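Local coordinates for putative NADH-flavin reductase (Streptococcus pneumoniae TIGR4, PDB 4R01), which probably binds a nicotinamide dinucleotide in a Rossmann fold and is a putative oxidoreductase, possibly reducing flavin with NADH, at residues 119-122 with 123-126; 82-85 with 86-90; 198-202 with 203-207. All coordinates share one frame; numbering follows the deposited sequence.

Contact 1: residues 119-122 with 123-126; sequences DFPE and EFKP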
ATOM      1  N   ASP A 119      -9.922   1.254   4.120  1.00 45.94           N
ATOM      2  CA  ASP A 119      -8.789   1.769   4.882  1.00 50.21           C
ATOM      3  C   ASP A 119      -8.737   3.294   4.966  1.00 45.45           C
ATOM      4  O   ASP A 119      -7.841   3.846   5.604  1.00 44.73           O
ATOM      5  CB  ASP A 119      -7.477   1.253   4.289  1.00 58.86           C
ATOM      6  CG  ASP A 119      -6.990  -0.006   4.972  1.00 72.60           C
ATOM      7  OD1 ASP A 119      -6.490   0.094   6.112  1.00 76.90           O
ATOM      8  OD2 ASP A 119      -7.110  -1.094   4.371  1.00 79.86           O
ATOM      9  N   PHE A 120      -9.683   3.976   4.327  1.00 40.65           N
ATOM     10  CA  PHE A 120      -9.713   5.435   4.385  1.00 37.07           C
ATOM     11  C   PHE A 120      -9.962   5.896   5.819  1.00 36.47           C
ATOM     12  O   PHE A 120     -10.998   5.576   6.404  1.00 40.34           O
ATOM     13  CB  PHE A 120     -10.779   6.006   3.450  1.00 33.64           C
ATOM     14  CG  PHE A 120     -10.610   7.473   3.175  1.00 32.54           C
ATOM     15  CD1 PHE A 120     -11.227   8.420   3.975  1.00 29.40           C
ATOM     16  CD2 PHE A 120      -9.821   7.907   2.120  1.00 33.40           C
ATOM     17  CE1 PHE A 120     -11.069   9.773   3.726  1.00 27.48           C
ATOM     18  CE2 PHE A 120      -9.658   9.260   1.865  1.00 31.18           C
ATOM     19  CZ  PHE A 120     -10.282  10.193   2.670  1.00 26.90           C
ATOM     20  N   PRO A 121      -9.007   6.649   6.386  1.00 32.59           N
ATOM     21  CA  PRO A 121      -8.999   7.040   7.802  1.00 33.74           C
ATOM     22  C   PRO A 121     -10.248   7.802   8.228  1.00 32.16           C
ATOM     23  O   PRO A 121     -10.669   8.731   7.537  1.00 31.15           O
ATOM     24  CB  PRO A 121      -7.754   7.926   7.917  1.00 27.95           C
ATOM     25  CG  PRO A 121      -7.467   8.373   6.531  1.00 32.51           C
ATOM     26  CD  PRO A 121      -7.879   7.240   5.650  1.00 32.27           C
ATOM     27  N   GLU A 122     -10.822   7.398   9.358  1.00 35.80           N
ATOM     28  CA  GLU A 122     -12.055   7.980   9.877  1.00 46.19           C
ATOM     29  C   GLU A 122     -11.992   9.497  10.016  1.00 49.37           C
ATOM     30  O   GLU A 122     -12.937  10.197   9.656  1.00 52.09           O
ATOM     31  CB  GLU A 122     -12.397   7.362  11.235  1.00 55.60           C
ATOM     32  CG  GLU A 122     -13.358   6.186  11.168  1.00 64.54           C
ATOM     33  CD  GLU A 122     -14.695   6.559  10.554  1.00 69.50           C
ATOM     34  OE1 GLU A 122     -15.154   7.701  10.768  1.00 71.33           O
ATOM     35  OE2 GLU A 122     -15.292   5.705   9.862  1.00 70.45           O
ATOM     36  N   GLU A 123     -10.875   9.999  10.531  1.00 50.21           N
ATOM     37  CA  GLU A 123     -10.735  11.424  10.818  1.00 52.78           C
ATOM     38  C   GLU A 123     -10.733  12.291   9.559  1.00 47.31           C
ATOM     39  O   GLU A 123     -10.916  13.504   9.636  1.00 45.66           O
ATOM     40  CB  GLU A 123      -9.458  11.680  11.622  1.00 61.49           C
ATOM     41  CG  GLU A 123      -9.379  10.922  12.941  1.00 71.45           C
ATOM     42  CD  GLU A 123      -8.769   9.540  12.791  1.00 77.63           C
ATOM     43  OE1 GLU A 123      -8.490   9.130  11.643  1.00 75.78           O
ATOM     44  OE2 GLU A 123      -8.563   8.863  13.821  1.00 82.41           O
ATOM     45  N   PHE A 124     -10.528  11.671   8.402  1.00 41.84           N
ATOM     46  CA  PHE A 124     -10.510  12.412   7.147  1.00 37.42           C
ATOM     47  C   PHE A 124     -11.892  12.440   6.507  1.00 34.28           C
ATOM     48  O   PHE A 124     -12.196  13.315   5.695  1.00 32.91           O
ATOM     49  CB  PHE A 124      -9.500  11.805   6.168  1.00 34.62           C
ATOM     50  CG  PHE A 124      -8.065  12.089   6.516  1.00 34.82           C
ATOM     51  CD1 PHE A 124      -7.733  12.767   7.680  1.00 36.49           C
ATOM     52  CD2 PHE A 124      -7.046  11.685   5.668  1.00 33.80           C
ATOM     53  CE1 PHE A 124      -6.414  13.028   7.998  1.00 36.59           C
ATOM     54  CE2 PHE A 124      -5.722  11.942   5.979  1.00 34.70           C
ATOM     55  CZ  PHE A 124      -5.407  12.617   7.147  1.00 37.66           C
ATOM     56  N   LYS A 125     -12.722  11.476   6.885  1.00 33.72           N
ATOM     57  CA  LYS A 125     -14.037  11.298   6.277  1.00 33.60           C
ATOM     58  C   LYS A 125     -14.969  12.521   6.323  1.00 35.55           C
ATOM     59  O   LYS A 125     -15.643  12.796   5.333  1.00 38.78           O
ATOM     60  CB  LYS A 125     -14.740  10.102   6.920  1.00 37.08           C
ATOM     61  CG  LYS A 125     -14.076   8.777   6.606  1.00 40.72           C
ATOM     62  CD  LYS A 125     -14.883   7.613   7.143  1.00 43.01           C
ATOM     63  CE  LYS A 125     -14.301   6.287   6.680  1.00 42.48           C
ATOM     64  NZ  LYS A 125     -15.006   5.131   7.295  1.00 43.94           N
ATOM     65  N   PRO A 126     -15.025  13.253   7.455  1.00 35.12           N
ATOM     66  CA  PRO A 126     -15.938  14.404   7.455  1.00 35.28           C
ATOM     67  C   PRO A 126     -15.620  15.453   6.388  1.00 35.36           C
ATOM     68  O   PRO A 126     -16.529  15.889   5.683  1.00 38.71           O
ATOM     69  CB  PRO A 126     -15.760  14.986   8.859  1.00 33.71           C
ATOM     70  CG  PRO A 126     -15.368  13.824   9.688  1.00 35.97           C
ATOM     71  CD  PRO A 126     -14.470  13.011   8.801  1.00 34.83           C
TER
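Lys125 reaches the edge of the Phe120 ring with CG, which lies near the ring plane, 3.9 Å from CD1 of Phe120, while the Pro121 ring atom CD sits over one face, displaced toward the rim. The Phe124 side chain crosses that of Phe120 at about a right angle, with its CB 3.5 Å from Phe120 CE1. The Phe124 ring in turn meets Pro121, whose CG is 3.4 Å from CD2 of Phe124. Phe120 is placed for this by its first torsion, which sets CG opposite the backbone N (chi1 -164°) and carries the ring to the turn that follows. Glu122 and Lys125 add a salt bridge: Lys125 NZ sits 2.6 Å from Glu122 OE2, reaching that oxygen from above the carboxylate plane. The lysine chain is extended beyond CG, whereas the glutamate bends at chi2 to meet it, and Lys125 CE also passes 3.4 Å from Phe120 O. The backbone begins to coil here. Phe124 N donates to Pro121 O at 3.1 Å, and Lys125 N donates to Glu122 O, also at 3.1 Å, with a weak bond to Pro121 O besides. These bonds form the turn through which the loop after strand 94-98 enters helix 125-138. Leu115 lies against Phe120 and Leu74 against Pro126, while Tyr69 of a second subunit packs on Glu123 and Phe124, placing this helix entrance at a subunit interface.

Contact 2: residues 82-85 with 86-90; sequences ELFN and QLLAG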
ATOM      1  N   GLU A  82     -24.162  25.967  -4.025  1.00 48.43           N
ATOM      2  CA  GLU A  82     -25.518  26.398  -4.338  1.00 54.88           C
ATOM      3  C   GLU A  82     -25.573  27.914  -4.484  1.00 55.58           C
ATOM      4  O   GLU A  82     -26.250  28.438  -5.367  1.00 58.91           O
ATOM      5  CB  GLU A  82     -26.492  25.935  -3.255  1.00 63.23           C
ATOM      6  CG  GLU A  82     -27.891  25.639  -3.763  1.00 73.60           C
ATOM      7  CD  GLU A  82     -27.970  24.321  -4.513  1.00 77.19           C
ATOM      8  OE1 GLU A  82     -27.700  23.271  -3.896  1.00 75.26           O
ATOM      9  OE2 GLU A  82     -28.300  24.338  -5.718  1.00 81.87           O
ATOM     10  N   LEU A  83     -24.844  28.608  -3.616  1.00 52.78           N
ATOM     11  CA  LEU A  83     -24.775  30.064  -3.652  1.00 54.27           C
ATOM     12  C   LEU A  83     -24.067  30.572  -4.903  1.00 54.76           C
ATOM     13  O   LEU A  83     -24.575  31.450  -5.604  1.00 47.20           O
ATOM     14  CB  LEU A  83     -24.060  30.597  -2.411  1.00 50.88           C
ATOM     15  CG  LEU A  83     -23.632  32.063  -2.507  1.00 51.79           C
ATOM     16  CD1 LEU A  83     -24.830  32.998  -2.394  1.00 53.77           C
ATOM     17  CD2 LEU A  83     -22.590  32.385  -1.456  1.00 52.31           C
ATOM     18  N   PHE A  84     -22.886  30.021  -5.172  1.00 48.70           N
ATOM     19  CA  PHE A  84     -22.091  30.457  -6.312  1.00 46.74           C
ATOM     20  C   PHE A  84     -22.802  30.188  -7.628  1.00 50.11           C
ATOM     21  O   PHE A  84     -22.722  30.993  -8.558  1.00 52.32           O
ATOM     22  CB  PHE A  84     -20.725  29.778  -6.303  1.00 42.51           C
ATOM     23  CG  PHE A  84     -19.720  30.465  -5.430  1.00 45.72           C
ATOM     24  CD1 PHE A  84     -19.304  31.753  -5.723  1.00 48.42           C
ATOM     25  CD2 PHE A  84     -19.185  29.826  -4.324  1.00 45.89           C
ATOM     26  CE1 PHE A  84     -18.381  32.394  -4.926  1.00 48.13           C
ATOM     27  CE2 PHE A  84     -18.258  30.460  -3.523  1.00 46.07           C
ATOM     28  CZ  PHE A  84     -17.855  31.746  -3.828  1.00 48.20           C
ATOM     29  N   ASN A  85     -23.503  29.062  -7.702  1.00 47.65           N
ATOM     30  CA  ASN A  85     -24.299  28.744  -8.877  1.00 50.61           C
ATOM     31  C   ASN A  85     -25.360  29.813  -9.123  1.00 53.78           C
ATOM     32  O   ASN A  85     -25.544  30.269 -10.248  1.00 54.15           O
ATOM     33  CB  ASN A  85     -24.955  27.370  -8.727  1.00 54.33           C
ATOM     34  CG  ASN A  85     -25.782  26.986  -9.937  1.00 59.13           C
ATOM     35  OD1 ASN A  85     -25.242  26.720 -11.011  1.00 61.33           O
ATOM     36  ND2 ASN A  85     -27.098  26.941  -9.765  1.00 51.38           N
ATOM     37  N   GLN A  86     -26.036  30.209  -8.064  1.00 58.52           N
ATOM     38  CA  GLN A  86     -27.037  31.251  -8.119  1.00 67.44           C
ATOM     39  C   GLN A  86     -26.469  32.546  -8.627  1.00 63.11           C
ATOM     40  O   GLN A  86     -27.154  33.280  -9.265  1.00 62.77           O
ATOM     41  CB  GLN A  86     -27.623  31.517  -6.743  1.00 79.75           C
ATOM     42  CG  GLN A  86     -28.761  30.608  -6.348  1.00 90.45           C
ATOM     43  CD  GLN A  86     -28.868  30.411  -4.845  1.00 95.64           C
ATOM     44  OE1 GLN A  86     -28.225  31.102  -4.066  1.00 96.49           O
ATOM     45  NE2 GLN A  86     -29.689  29.463  -4.437  1.00 97.69           N
ATOM     46  N   LEU A  87     -25.202  32.799  -8.351  1.00 59.96           N
ATOM     47  CA  LEU A  87     -24.552  34.060  -8.686  1.00 58.61           C
ATOM     48  C   LEU A  87     -23.906  34.048 -10.068  1.00 58.62           C
ATOM     49  O   LEU A  87     -23.852  35.076 -10.742  1.00 60.50           O
ATOM     50  CB  LEU A  87     -23.494  34.406  -7.637  1.00 53.86           C
ATOM     51  CG  LEU A  87     -23.982  34.600  -6.201  1.00 53.35           C
ATOM     52  CD1 LEU A  87     -22.829  34.998  -5.296  1.00 48.28           C
ATOM     53  CD2 LEU A  87     -25.087  35.640  -6.151  1.00 53.40           C
ATOM     54  N   LEU A  88     -23.418  32.885 -10.490  1.00 56.31           N
ATOM     55  CA  LEU A  88     -22.584  32.813 -11.686  1.00 57.71           C
ATOM     56  C   LEU A  88     -23.226  32.105 -12.881  1.00 64.31           C
ATOM     57  O   LEU A  88     -22.813  32.332 -14.018  1.00 69.90           O
ATOM     58  CB  LEU A  88     -21.257  32.130 -11.350  1.00 52.55           C
ATOM     59  CG  LEU A  88     -20.377  32.848 -10.325  1.00 49.22           C
ATOM     60  CD1 LEU A  88     -19.040  32.137 -10.178  1.00 45.26           C
ATOM     61  CD2 LEU A  88     -20.177  34.310 -10.707  1.00 50.09           C
ATOM     62  N   ALA A  89     -24.215  31.248 -12.635  1.00 63.62           N
ATOM     63  CA  ALA A  89     -24.876  30.539 -13.731  1.00 66.29           C
ATOM     64  C   ALA A  89     -25.546  31.521 -14.685  1.00 70.79           C
ATOM     65  O   ALA A  89     -26.107  32.531 -14.258  1.00 73.98           O
ATOM     66  CB  ALA A  89     -25.892  29.542 -13.198  1.00 67.19           C
ATOM     67  N   GLY A  90     -25.479  31.220 -15.977  1.00 70.29           N
ATOM     68  CA  GLY A  90     -25.990  32.120 -16.993  1.00 73.21           C
ATOM     69  C   GLY A  90     -24.880  32.979 -17.570  1.00 72.38           C
ATOM     70  O   GLY A  90     -24.877  33.287 -18.761  1.00 76.15           O
TER
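Leu83 and Leu87 meet one helical turn apart, CD1 of Leu83 lying 4.1 Å from CD1 of Leu87. The leucine chains approach at a slant, and Leu83 has CG opposite its backbone N (chi1 166°), which brings the end of the side chain closer to Leu87 than its CB direction would suggest. On the next face round, Phe84 CD1 and Leu88 CD1 are 4.5 Å apart, the methyl approaching the ring obliquely. Asn85 OD1 rests 3.6 Å from the methyl CB of Ala89, while the extended Gln86 chain runs alongside the preceding turn, its CD 3.3 Å from Glu82 O. Behind these side chains stand the bonds of the last helical turns. Gln86 N donates to Glu82 O, Leu88 N to Phe84 O at 2.8 Å, and Ala89 N to Asn85 O at 2.9 Å; Leu87 N is held more weakly, by Leu83 O and Phe84 O. Ala89 then leaves helical geometry. Glu82 OE2 has its partner farther off in the chain, in a salt bridge with Lys141. Helix 76-88 connects strands 61-64 and 94-98 in a beta-alpha-beta unit: Phe84 and Leu88 face the sheet at Val62, the Phe84 ring also meets Phe95 at a shallow angle, and Leu87 and Leu88 pack on Leu56 of helix 53-56.

Contact 3: residues 198-202 with 203-207; sequences GHHIK and ERISL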
ATOM      1  N   GLY A 198      -6.835  26.903 -20.234  1.00 75.24           N
ATOM      2  CA  GLY A 198      -7.758  25.979 -19.637  1.00 72.47           C
ATOM      3  C   GLY A 198      -8.686  25.267 -20.547  1.00 74.85           C
ATOM      4  O   GLY A 198      -9.626  25.820 -21.050  1.00 78.33           O
ATOM      5  N   HIS A 199      -8.419  24.000 -20.738  1.00 73.17           N
ATOM      6  CA  HIS A 199      -9.322  23.156 -21.457  1.00 73.81           C
ATOM      7  C   HIS A 199     -10.630  22.894 -20.758  1.00 66.06           C
ATOM      8  O   HIS A 199     -11.678  23.008 -21.348  1.00 64.62           O
ATOM      9  CB  HIS A 199      -8.620  21.826 -21.747  1.00 77.45           C
ATOM     10  CG  HIS A 199      -7.362  21.978 -22.535  1.00 83.20           C
ATOM     11  ND1 HIS A 199      -7.357  22.208 -23.893  1.00 88.73           N
ATOM     12  CD2 HIS A 199      -6.067  21.977 -22.152  1.00 83.42           C
ATOM     13  CE1 HIS A 199      -6.113  22.329 -24.313  1.00 90.01           C
ATOM     14  NE2 HIS A 199      -5.312  22.193 -23.276  1.00 87.30           N
ATOM     15  N   HIS A 200     -10.553  22.592 -19.472  1.00 60.35           N
ATOM     16  CA  HIS A 200     -11.498  21.732 -18.799  1.00 58.22           C
ATOM     17  C   HIS A 200     -12.688  22.347 -18.132  1.00 59.31           C
ATOM     18  O   HIS A 200     -12.668  22.636 -16.963  1.00 59.89           O
ATOM     19  CB  HIS A 200     -10.758  20.912 -17.769  1.00 53.89           C
ATOM     20  CG  HIS A 200      -9.515  20.289 -18.283  1.00 53.88           C
ATOM     21  ND1 HIS A 200      -8.312  20.941 -18.288  1.00 54.21           N
ATOM     22  CD2 HIS A 200      -9.284  19.069 -18.800  1.00 51.12           C
ATOM     23  CE1 HIS A 200      -7.390  20.151 -18.790  1.00 53.11           C
ATOM     24  NE2 HIS A 200      -7.956  19.010 -19.109  1.00 52.47           N
ATOM     25  N   ILE A 201     -13.772  22.431 -18.860  1.00 60.20           N
ATOM     26  CA  ILE A 201     -14.968  23.107 -18.382  1.00 59.14           C
ATOM     27  C   ILE A 201     -16.032  22.081 -17.999  1.00 57.47           C
ATOM     28  O   ILE A 201     -16.257  21.113 -18.727  1.00 56.05           O
ATOM     29  CB  ILE A 201     -15.530  24.069 -19.444  1.00 63.03           C
ATOM     30  CG1 ILE A 201     -14.413  24.964 -19.990  1.00 63.38           C
ATOM     31  CG2 ILE A 201     -16.665  24.904 -18.869  1.00 65.56           C
ATOM     32  CD1 ILE A 201     -13.697  25.769 -18.924  1.00 61.70           C
ATOM     33  N   LYS A 202     -16.671  22.300 -16.851  1.00 56.58           N
ATOM     34  CA  LYS A 202     -17.684  21.390 -16.311  1.00 54.48           C
ATOM     35  C   LYS A 202     -17.130  19.982 -16.092  1.00 52.84           C
ATOM     36  O   LYS A 202     -17.789  18.990 -16.398  1.00 54.29           O
ATOM     37  CB  LYS A 202     -18.910  21.335 -17.226  1.00 52.17           C
ATOM     38  CG  LYS A 202     -19.547  22.687 -17.502  1.00 50.90           C
ATOM     39  CD  LYS A 202     -20.800  22.530 -18.342  1.00 53.52           C
ATOM     40  CE  LYS A 202     -21.316  23.867 -18.831  1.00 52.57           C
ATOM     41  NZ  LYS A 202     -22.546  23.695 -19.647  1.00 56.16           N
ATOM     42  N   GLU A 203     -15.916  19.904 -15.559  1.00 51.35           N
ATOM     43  CA  GLU A 203     -15.314  18.623 -15.212  1.00 52.33           C
ATOM     44  C   GLU A 203     -14.249  18.807 -14.137  1.00 50.57           C
ATOM     45  O   GLU A 203     -13.875  19.934 -13.808  1.00 51.64           O
ATOM     46  CB  GLU A 203     -14.720  17.950 -16.451  1.00 56.73           C
ATOM     47  CG  GLU A 203     -13.801  18.833 -17.276  1.00 57.78           C
ATOM     48  CD  GLU A 203     -13.133  18.078 -18.412  1.00 56.72           C
ATOM     49  OE1 GLU A 203     -12.356  17.141 -18.130  1.00 55.73           O
ATOM     50  OE2 GLU A 203     -13.392  18.414 -19.586  1.00 56.92           O
ATOM     51  N   ARG A 204     -13.775  17.699 -13.577  1.00 47.35           N
ATOM     52  CA  ARG A 204     -12.747  17.765 -12.547  1.00 42.89           C
ATOM     53  C   ARG A 204     -11.374  17.350 -13.052  1.00 41.64           C
ATOM     54  O   ARG A 204     -11.226  16.325 -13.717  1.00 38.82           O
ATOM     55  CB  ARG A 204     -13.103  16.888 -11.346  1.00 41.66           C
ATOM     56  CG  ARG A 204     -11.879  16.641 -10.476  1.00 42.49           C
ATOM     57  CD  ARG A 204     -12.137  15.729  -9.319  1.00 42.97           C
ATOM     58  NE  ARG A 204     -12.524  14.389  -9.733  1.00 37.91           N
ATOM     59  CZ  ARG A 204     -12.801  13.425  -8.869  1.00 37.91           C
ATOM     60  NH1 ARG A 204     -12.702  13.676  -7.571  1.00 36.92           N
ATOM     61  NH2 ARG A 204     -13.163  12.223  -9.291  1.00 44.10           N
ATOM     62  N   ILE A 205     -10.372  18.155 -12.714  1.00 40.05           N
ATOM     63  CA  ILE A 205      -8.986  17.788 -12.940  1.00 39.86           C
ATOM     64  C   ILE A 205      -8.302  17.517 -11.605  1.00 36.87           C
ATOM     65  O   ILE A 205      -8.833  17.862 -10.548  1.00 34.91           O
ATOM     66  CB  ILE A 205      -8.227  18.890 -13.689  1.00 39.74           C
ATOM     67  CG1 ILE A 205      -8.302  20.203 -12.905  1.00 34.61           C
ATOM     68  CG2 ILE A 205      -8.801  19.065 -15.085  1.00 40.39           C
ATOM     69  CD1 ILE A 205      -7.586  21.353 -13.574  1.00 37.28           C
ATOM     70  N   SER A 206      -7.126  16.899 -11.654  1.00 33.93           N
ATOM     71  CA  SER A 206      -6.354  16.641 -10.443  1.00 31.90           C
ATOM     72  C   SER A 206      -4.886  17.000 -10.653  1.00 31.12           C
ATOM     73  O   SER A 206      -4.374  16.934 -11.773  1.00 31.20           O
ATOM     74  CB  SER A 206      -6.491  15.176 -10.015  1.00 32.24           C
ATOM     75  OG  SER A 206      -6.132  14.302 -11.070  1.00 32.58           O
ATOM     76  N   LEU A 207      -4.215  17.383  -9.570  1.00 30.21           N
ATOM     77  CA  LEU A 207      -2.827  17.829  -9.643  1.00 30.20           C
ATOM     78  C   LEU A 207      -1.936  17.051  -8.678  1.00 30.02           C
ATOM     79  O   LEU A 207      -2.399  16.600  -7.629  1.00 28.87           O
ATOM     80  CB  LEU A 207      -2.738  19.329  -9.351  1.00 25.23           C
ATOM     81  CG  LEU A 207      -3.468  20.237 -10.341  1.00 27.22           C
ATOM     82  CD1 LEU A 207      -3.495  21.675  -9.836  1.00 29.27           C
ATOM     83  CD2 LEU A 207      -2.800  20.160 -11.701  1.00 29.41           C
TER
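A CH-pi contact joins His200, in the loop after helix 184-196, to Ile205 on strand 203-209, at the point where the chain turns from helix back into the sheet. CG2 of Ile205 lies over a face of the imidazole, 3.7 Å from the ring centroid and 18° off its normal, with His200 CG its nearest ring atom at 3.5 Å. CB of His199 lies over the opposite face, toward the rim, which leaves the imidazole between two aliphatic groups. Ile205 presents that methyl because CG1 takes the position between backbone N and carbonyl carbon (chi1 58°), while CG2 is turned opposite the carbonyl carbon. Glu203 approaches the ring at its edge. Its OE1 is 3.7 Å from His200 CD2, near the ring plane, and its carboxylate stands almost perpendicular to the imidazole, with ring and carboxylate planes 87° apart. The same glutamate passes beside His200 CB, its CG 3.7 Å away. The ring nitrogen ND1 is engaged outside the two segments: it is hydrogen-bonded to Glu194 of helix 184-196, which would restrain the rotation of the imidazole, and Ile205 also touches that glutamate. Backbone bonds hold the strand itself, Ile205 pairing with Phe148 and Ser150 of strand 145-150, and Ser206 with Ala168 of strand 165-168. The arrangement is a helix-to-strand connection in a Rossmann-like alpha/beta fold, where helix 184-196 leads into a sheet strand lying parallel to 145-150 and antiparallel to strand 165-168, the edge strand within this chain.

Overall arrangement
The three contacts lie in series along the chain, contact 2 first, then contact 1, then contact 3, and none touches another. Contacts 2 and 3 are the nearest pair, with centres 18 Å apart and closest atoms about 9 Å apart. Contact 1 is more remote, its centre 30 Å from that of contact 2 and 26 Å from that of contact 3. Strands 94-98, 145-150 and 203-209 are consecutive in the main sheet, which ties them together: helix 76-88 of contact 2 leads to the first, helix 125-138 of contact 1 to the second, and the loop of contact 3 to the third. Contact 1 alone touches other subunits.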